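Local coordinates for protein cytochrome c, mono-and diheme variant (Methylophaga aminisulfidivorans MP, PDB 7C90) that carries electrons as the c-type cytochrome cL of bacterial methanol oxidation, through a covalently bound haem c, at the interface of chains A and B and the interface of chains A and C. Residues are numbered along the deposited sequence; one frame, centred on the assembly and turned at random. Chains: chain A/B/C, Cytochrome c, mono-and diheme variant.

Contact 1: the interface of chains A and B. Residues chain A 108-109; chain B 108, 110-111, 129.
The backbone carbonyl oxygen of A:Tyr109 is gripped by two hydroxyls of chain B, in a contact between two copies of cytochrome cL, a class of c-type cytochrome. The phenol OH of B:Tyr108 donates to A:Tyr109 O at 3.0 Å, and the hydroxyl OG1 of B:Thr110 donates to A:Tyr109 O at 3.1 Å. The two donors come from opposite faces of the carbonyl plane, and neither lies on a lone pair. A:Tyr109 O also lies at the edge of the B:Tyr108 ring, in its plane. B:Tyr108 reaches this oxygen because its ring points away from its own backbone N (chi1 177°). A water bonds A:Tyr109 N at 2.9 Å and is shared with B:Tyr108 OH and B:Thr110 O. Beside this polar knot, the side chains of A:Tyr108 and B:Tyr111 cross at about a right angle. CE1 of B:Tyr111 sits over one face of the A:Tyr108 ring, toward its rim, 3.5 Å from CD1 of A:Tyr108. B:Arg129 also crosses A:Tyr108 at about a right angle, its guanidinium plane 19° from the ring and NH1 3.9 Å from CE2 of A:Tyr108. In its own chain B:Arg129 NH1 donates to B:Tyr111 OH at 3.0 Å, steadying that phenol. B:Thr110, B:Tyr111 and B:Arg129 also belong to the haem c site.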
loop_
_atom_site.group_PDB
_atom_site.type_symbol
_atom_site.label_atom_id
_atom_site.label_comp_id
_atom_site.label_asym_id
_atom_site.label_seq_id
_atom_site.Cartn_x
_atom_site.Cartn_y
_atom_site.Cartn_z
ATOM N N TYR A 108 -18.829 1.270 -6.111
ATOM C CA TYR A 108 -18.388 1.641 -4.745
ATOM C C TYR A 108 -17.290 2.700 -4.842
ATOM O O TYR A 108 -16.401 2.579 -5.691
ATOM C CB TYR A 108 -17.924 0.398 -3.992
ATOM C CG TYR A 108 -18.995 -0.651 -3.837
ATOM C CD1 TYR A 108 -20.026 -0.486 -2.929
ATOM C CD2 TYR A 108 -18.978 -1.791 -4.615
ATOM C CE1 TYR A 108 -20.996 -1.456 -2.769
ATOM C CE2 TYR A 108 -19.955 -2.766 -4.484
ATOM C CZ TYR A 108 -20.953 -2.603 -3.543
ATOM O OH TYR A 108 -21.892 -3.576 -3.393
ATOM N N TYR A 109 -17.372 3.724 -4.013
ATOM C CA TYR A 109 -16.468 4.908 -4.017
ATOM C C TYR A 109 -15.982 5.192 -2.585
ATOM O O TYR A 109 -16.769 5.190 -1.621
ATOM C CB TYR A 109 -17.177 6.128 -4.631
ATOM C CG TYR A 109 -17.519 5.973 -6.092
ATOM C CD1 TYR A 109 -16.577 6.254 -7.070
ATOM C CD2 TYR A 109 -18.754 5.465 -6.505
ATOM C CE1 TYR A 109 -16.848 6.073 -8.416
ATOM C CE2 TYR A 109 -19.042 5.267 -7.850
ATOM C CZ TYR A 109 -18.093 5.594 -8.812
ATOM O OH TYR A 109 -18.328 5.396 -10.150
ATOM N N TYR B 108 -20.107 9.617 5.493
ATOM C CA TYR B 108 -20.138 8.918 4.190
ATOM C C TYR B 108 -19.528 7.530 4.401
ATOM O O TYR B 108 -18.488 7.436 5.108
ATOM C CB TYR B 108 -19.414 9.688 3.088
ATOM C CG TYR B 108 -19.421 8.894 1.814
ATOM C CD1 TYR B 108 -20.558 8.816 1.019
ATOM C CD2 TYR B 108 -18.339 8.117 1.460
ATOM C CE1 TYR B 108 -20.605 8.004 -0.104
ATOM C CE2 TYR B 108 -18.366 7.305 0.342
ATOM C CZ TYR B 108 -19.496 7.255 -0.456
ATOM O OH TYR B 108 -19.489 6.506 -1.603
ATOM N N THR B 110 -18.381 3.852 2.167
ATOM C CA THR B 110 -18.238 3.134 0.894
ATOM C C THR B 110 -19.359 2.101 0.830
ATOM O O THR B 110 -19.914 1.920 -0.238
ATOM C CB THR B 110 -16.852 2.494 0.746
ATOM O OG1 THR B 110 -15.873 3.530 0.803
ATOM C CG2 THR B 110 -16.728 1.715 -0.544
ATOM N N TYR B 111 -19.631 1.445 1.957
ATOM C CA TYR B 111 -20.667 0.403 2.103
ATOM C C TYR B 111 -21.652 0.880 3.153
ATOM O O TYR B 111 -21.374 0.799 4.346
ATOM C CB TYR B 111 -20.030 -0.919 2.520
ATOM C CG TYR B 111 -18.942 -1.382 1.603
ATOM C CD1 TYR B 111 -19.238 -1.855 0.340
ATOM C CD2 TYR B 111 -17.620 -1.345 1.989
ATOM C CE1 TYR B 111 -18.241 -2.294 -0.505
ATOM C CE2 TYR B 111 -16.614 -1.786 1.158
ATOM C CZ TYR B 111 -16.925 -2.283 -0.095
ATOM O OH TYR B 111 -15.940 -2.760 -0.914
ATOM N N ARG B 129 -12.696 -5.152 0.226
ATOM C CA ARG B 129 -11.850 -5.338 -0.982
ATOM C C ARG B 129 -10.431 -4.793 -0.774
ATOM O O ARG B 129 -10.103 -4.326 0.335
ATOM C CB ARG B 129 -12.573 -4.700 -2.161
ATOM C CG ARG B 129 -13.825 -5.485 -2.533
ATOM C CD ARG B 129 -14.549 -4.958 -3.747
ATOM N NE ARG B 129 -15.691 -5.801 -4.074
ATOM C CZ ARG B 129 -16.914 -5.714 -3.546
ATOM N NH1 ARG B 129 -17.221 -4.799 -2.646
ATOM N NH2 ARG B 129 -17.844 -6.569 -3.938
HETATM O O HOH W 1 -19.842 3.645 -2.452
#

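Contact 2: the interface of chains A and C. Residues chain A 82, 85-86; chain C 52, 137-138.
A:Thr86 and C:Asn138 form the tight end of this contact between two cytochrome cL chains. The threonine hydroxyl OG1 donates to the backbone carbonyl C:Asn138 O at 2.6 Å, approaching in the carbonyl plane with a C=O...donor angle of 157°. Lying beside its backbone N (chi1 -51°), the hydroxyl is placed between this carbonyl and that of A:Ser82, one helical turn back; the 3.2 Å bond from A:Thr86 OG1 to A:Ser82 O is at best a shared, weaker one. Next to it, the amide group of C:Asn138 packs against the backbone of A:Met85, with CG of C:Asn138 3.3 Å from A:Met85 O. The methionine offers its CB to this asparagine, 3.7 Å from OD1 of C:Asn138. Toward A:Ser82 the contact is looser and is bridged by a water. It joins A:Ser82 O, A:Ser82 OG and A:Thr86 OG1 to C:Asn138 O, the last at 2.9 Å. Farther out, C:Lys52 is poorly ordered, and its ammonium NZ stays 3.9 Å from A:Ser82 OG and makes at most a weak link to the water. On chain A the contact follows one side of helix 74-87 near its C-terminal end, against loop residues of chain C; the two-fold repeats it with the chains exchanged.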
loop_
_atom_site.group_PDB
_atom_site.type_symbol
_atom_site.label_atom_id
_atom_site.label_comp_id
_atom_site.label_asym_id
_atom_site.label_seq_id
_atom_site.Cartn_x
_atom_site.Cartn_y
_atom_site.Cartn_z
ATOM N N SER A 82 -3.383 2.646 -22.314
ATOM C CA SER A 82 -1.904 2.581 -22.298
ATOM C C SER A 82 -1.360 3.541 -21.218
ATOM O O SER A 82 -0.409 3.163 -20.537
ATOM C CB SER A 82 -1.365 2.840 -23.684
ATOM O OG SER A 82 -0.020 3.270 -23.621
ATOM N N MET A 85 -2.014 2.019 -17.684
ATOM C CA MET A 85 -1.042 0.929 -17.378
ATOM C C MET A 85 0.246 1.557 -16.851
ATOM O O MET A 85 0.749 1.078 -15.841
ATOM C CB MET A 85 -0.725 0.038 -18.582
ATOM C CG MET A 85 -1.941 -0.589 -19.184
ATOM S SD MET A 85 -2.966 -1.462 -17.990
ATOM C CE MET A 85 -4.616 -0.871 -18.376
ATOM N N THR A 86 0.737 2.617 -17.476
ATOM C CA THR A 86 2.008 3.264 -17.063
ATOM C C THR A 86 1.855 3.961 -15.691
ATOM O O THR A 86 2.768 3.825 -14.833
ATOM C CB THR A 86 2.525 4.231 -18.136
ATOM O OG1 THR A 86 2.563 3.555 -19.390
ATOM C CG2 THR A 86 3.901 4.751 -17.786
ATOM N N LYS C 52 4.711 -2.196 -29.478
ATOM C CA LYS C 52 4.794 -0.709 -29.405
ATOM C C LYS C 52 5.690 -0.199 -30.544
ATOM O O LYS C 52 5.324 0.820 -31.192
ATOM C CB LYS C 52 5.263 -0.230 -28.024
ATOM C CG LYS C 52 4.189 0.465 -27.187
ATOM C CD LYS C 52 2.969 -0.393 -26.865
ATOM C CE LYS C 52 2.014 0.261 -25.880
ATOM N NZ LYS C 52 2.675 0.601 -24.593
ATOM N N ASN C 137 4.402 -4.752 -19.479
ATOM C CA ASN C 137 3.117 -4.278 -20.053
ATOM C C ASN C 137 2.923 -2.761 -19.859
ATOM O O ASN C 137 1.959 -2.219 -20.408
ATOM C CB ASN C 137 1.944 -5.078 -19.481
ATOM C CG ASN C 137 0.697 -4.920 -20.315
ATOM O OD1 ASN C 137 0.735 -5.141 -21.527
ATOM N ND2 ASN C 137 -0.389 -4.498 -19.681
ATOM N N ASN C 138 3.747 -2.091 -19.058
ATOM C CA ASN C 138 3.535 -0.666 -18.709
ATOM C C ASN C 138 4.420 0.246 -19.556
ATOM O O ASN C 138 4.069 1.408 -19.703
ATOM C CB ASN C 138 3.814 -0.440 -17.229
ATOM C CG ASN C 138 2.948 -1.338 -16.378
ATOM O OD1 ASN C 138 1.977 -1.895 -16.890
ATOM N ND2 ASN C 138 3.272 -1.448 -15.100
HETATM O O HOH W 2 1.889 2.034 -21.535
#

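Contact 3: the interface of chains A and C. Residues chain A 90, 99-100; chain C 131, 133.
A:Gly90, in the short helix 89-92, keeps helical backbone angles (-55°/-35°) and turns its carbonyl toward the methyl CE of C:Met131, with A:Gly90 O and that CE 3.5 Å apart. It lies between A:Cys88 and A:Cys91 in the haem-binding CXXCH motif, whose cysteines carry the haem and whose A:His92 is an axial ligand. A:Lys99 holds the same carbonyl from within its own chain: the ammonium NZ donates to A:Gly90 O at 2.9 Å, tilted modestly from the carbonyl plane. The lysine reaches it on a chain that is extended until the last torsion bends (chi4 -140°). Across the contact, A:Lys99 and C:Met131 meet tip to tip. CE of C:Met131 touches CE of A:Lys99 at 3.5 Å, while its sulfur SD stands farther back, 3.9 Å from the same lysine carbon. Bends at chi2 and chi3 curl the methionine chain and turn its methyl toward chain A, where CB of A:Leu100 also meets it at 3.7 Å. Shortening A:Lys99 to an alanine is likely to cost the A:Gly90 carbonyl this donor and open a gap beside the C:Met131 methyl. C:Met131 immediately precedes C:Met132, the methionine ligand of the iron in chain C. In the deposited assembly the patch thus brings the haem-attachment region of one cytochrome next to the loop carrying the axial methionine of another, although the structure alone does not show that electrons pass here.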
loop_
_atom_site.group_PDB
_atom_site.type_symbol
_atom_site.label_atom_id
_atom_site.label_comp_id
_atom_site.label_asym_id
_atom_site.label_seq_id
_atom_site.Cartn_x
_atom_site.Cartn_y
_atom_site.Cartn_z
ATOM N N GLY A 90 0.053 -0.190 -11.377
ATOM C CA GLY A 90 0.871 -0.700 -10.247
ATOM C C GLY A 90 0.098 -0.655 -8.935
ATOM O O GLY A 90 0.275 -1.557 -8.130
ATOM N N LYS A 99 -5.660 -3.022 -6.083
ATOM C CA LYS A 99 -4.527 -3.821 -5.544
ATOM C C LYS A 99 -4.129 -3.143 -4.222
ATOM O O LYS A 99 -4.645 -3.560 -3.161
ATOM C CB LYS A 99 -3.481 -3.913 -6.662
ATOM C CG LYS A 99 -2.228 -4.750 -6.422
ATOM C CD LYS A 99 -1.278 -4.715 -7.630
ATOM C CE LYS A 99 0.143 -5.188 -7.376
ATOM N NZ LYS A 99 1.174 -4.356 -8.074
ATOM N N LEU A 100 -3.381 -2.042 -4.297
ATOM C CA LEU A 100 -3.027 -1.191 -3.127
ATOM C C LEU A 100 -4.106 -0.123 -2.939
ATOM O O LEU A 100 -4.563 0.083 -1.812
ATOM C CB LEU A 100 -1.663 -0.528 -3.362
ATOM C CG LEU A 100 -1.194 0.375 -2.218
ATOM C CD1 LEU A 100 -0.020 -0.233 -1.491
ATOM C CD2 LEU A 100 -0.826 1.749 -2.732
ATOM N N MET C 131 4.430 -5.745 -3.983
ATOM C CA MET C 131 3.783 -4.686 -4.799
ATOM C C MET C 131 4.671 -4.290 -5.996
ATOM O O MET C 131 4.294 -3.377 -6.740
ATOM C CB MET C 131 3.526 -3.489 -3.895
ATOM C CG MET C 131 2.447 -3.769 -2.878
ATOM S SD MET C 131 0.838 -4.078 -3.650
ATOM C CE MET C 131 0.795 -2.789 -4.894
ATOM N N GLY C 133 5.328 -5.116 -9.282
ATOM C CA GLY C 133 4.870 -5.908 -10.432
ATOM C C GLY C 133 5.800 -5.713 -11.622
ATOM O O GLY C 133 6.615 -4.792 -11.647
#

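Contact 4: the interface of chains A and B. Residues chain A 108, 182-183; chain B 40, 129.
The guanidinium of B:Arg129 lies almost parallel to the ring of A:Phe182, their planes 13° apart, while the two side chains cross obliquely. NE sits over one face of the ring, offset toward its rim, in a cation-pi contact; the groups are modelled too close together, and their exact spacing is doubtful. NE also donates to the backbone carbonyl A:Phe182 O at 3.2 Å, with 154° at the hydrogen. A:Phe182 O lies at the guanidinium edge, in its plane, and the same residue therefore presents ring face and carbonyl to one arginine. Turned away from its backbone N (chi1 -177°), the A:Phe182 ring lies on the same side as its carbonyl, which lets both meet the arginine. On the opposite face B:Val40, of the arginine's own chain, covers the rim of the planar group with CG1. The same methyl meets CB of A:Lys183 at 3.8 Å, although that lysine is poorly ordered. Replacing B:Arg129 with a leucine would probably leave A:Phe182 O without this donor and its ring without the cation over its face. In the deposited assembly, which may not be the biological one, this arginine of the haem c site fastens the C-terminal end of the modelled chain A, around the 3-10 helix 180-182, to its neighbour.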
loop_
_atom_site.group_PDB
_atom_site.type_symbol
_atom_site.label_atom_id
_atom_site.label_comp_id
_atom_site.label_asym_id
_atom_site.label_seq_id
_atom_site.Cartn_x
_atom_site.Cartn_y
_atom_site.Cartn_z
ATOM N N TYR A 108 -18.829 1.270 -6.111
ATOM C CA TYR A 108 -18.388 1.641 -4.745
ATOM C C TYR A 108 -17.290 2.700 -4.842
ATOM O O TYR A 108 -16.401 2.579 -5.691
ATOM C CB TYR A 108 -17.924 0.398 -3.992
ATOM C CG TYR A 108 -18.995 -0.651 -3.837
ATOM C CD1 TYR A 108 -20.026 -0.486 -2.929
ATOM C CD2 TYR A 108 -18.978 -1.791 -4.615
ATOM C CE1 TYR A 108 -20.996 -1.456 -2.769
ATOM C CE2 TYR A 108 -19.955 -2.766 -4.484
ATOM C CZ TYR A 108 -20.953 -2.603 -3.543
ATOM O OH TYR A 108 -21.892 -3.576 -3.393
ATOM N N PHE A 182 -12.023 -8.959 -8.438
ATOM C CA PHE A 182 -12.945 -8.044 -7.710
ATOM C C PHE A 182 -13.821 -8.820 -6.703
ATOM O O PHE A 182 -14.362 -8.180 -5.763
ATOM C CB PHE A 182 -13.804 -7.227 -8.684
ATOM C CG PHE A 182 -14.692 -6.229 -7.984
ATOM C CD1 PHE A 182 -14.153 -5.086 -7.410
ATOM C CD2 PHE A 182 -16.050 -6.462 -7.841
ATOM C CE1 PHE A 182 -14.963 -4.172 -6.754
ATOM C CE2 PHE A 182 -16.861 -5.556 -7.173
ATOM C CZ PHE A 182 -16.317 -4.404 -6.637
ATOM N N LYS A 183 -13.969 -10.140 -6.886
ATOM C CA LYS A 183 -14.853 -11.025 -6.075
ATOM C C LYS A 183 -16.240 -10.386 -5.947
ATOM O O LYS A 183 -17.197 -10.847 -6.565
ATOM C CB LYS A 183 -14.250 -11.297 -4.693
ATOM C CG LYS A 183 -13.033 -12.211 -4.690
ATOM C CD LYS A 183 -13.085 -13.278 -3.616
ATOM C CE LYS A 183 -11.852 -14.157 -3.607
ATOM N NZ LYS A 183 -10.611 -13.359 -3.475
ATOM N N VAL B 40 -18.398 -8.346 0.930
ATOM C CA VAL B 40 -18.015 -8.501 -0.506
ATOM C C VAL B 40 -18.946 -9.495 -1.216
ATOM O O VAL B 40 -19.493 -9.120 -2.258
ATOM C CB VAL B 40 -16.547 -8.939 -0.647
ATOM C CG1 VAL B 40 -16.185 -9.273 -2.093
ATOM C CG2 VAL B 40 -15.617 -7.889 -0.072
ATOM N N ARG B 129 -12.696 -5.152 0.226
ATOM C CA ARG B 129 -11.850 -5.338 -0.982
ATOM C C ARG B 129 -10.431 -4.793 -0.774
ATOM O O ARG B 129 -10.103 -4.326 0.335
ATOM C CB ARG B 129 -12.573 -4.700 -2.161
ATOM C CG ARG B 129 -13.825 -5.485 -2.533
ATOM C CD ARG B 129 -14.549 -4.958 -3.747
ATOM N NE ARG B 129 -15.691 -5.801 -4.074
ATOM C CZ ARG B 129 -16.914 -5.714 -3.546
ATOM N NH1 ARG B 129 -17.221 -4.799 -2.646
ATOM N NH2 ARG B 129 -17.844 -6.569 -3.938
#

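Contacts 1 and 4 belong to the A-B interface, with C-alpha centres about 10 Å apart, and share A:Tyr108 and B:Arg129; the arginine supports a tyrosine in one and meets the chain A terminus in the other. Contacts 2 and 3 lie about 14 Å apart on the two-fold A-C interface, each having a twin with the chains exchanged. Between the interfaces, contacts 3 and 4 are about 16 Å apart, and contacts 1 and 2 about 28 Å. Chain A thus meets two neighbours through separate surfaces in the four-chain deposited assembly, which may or may not be the biological one.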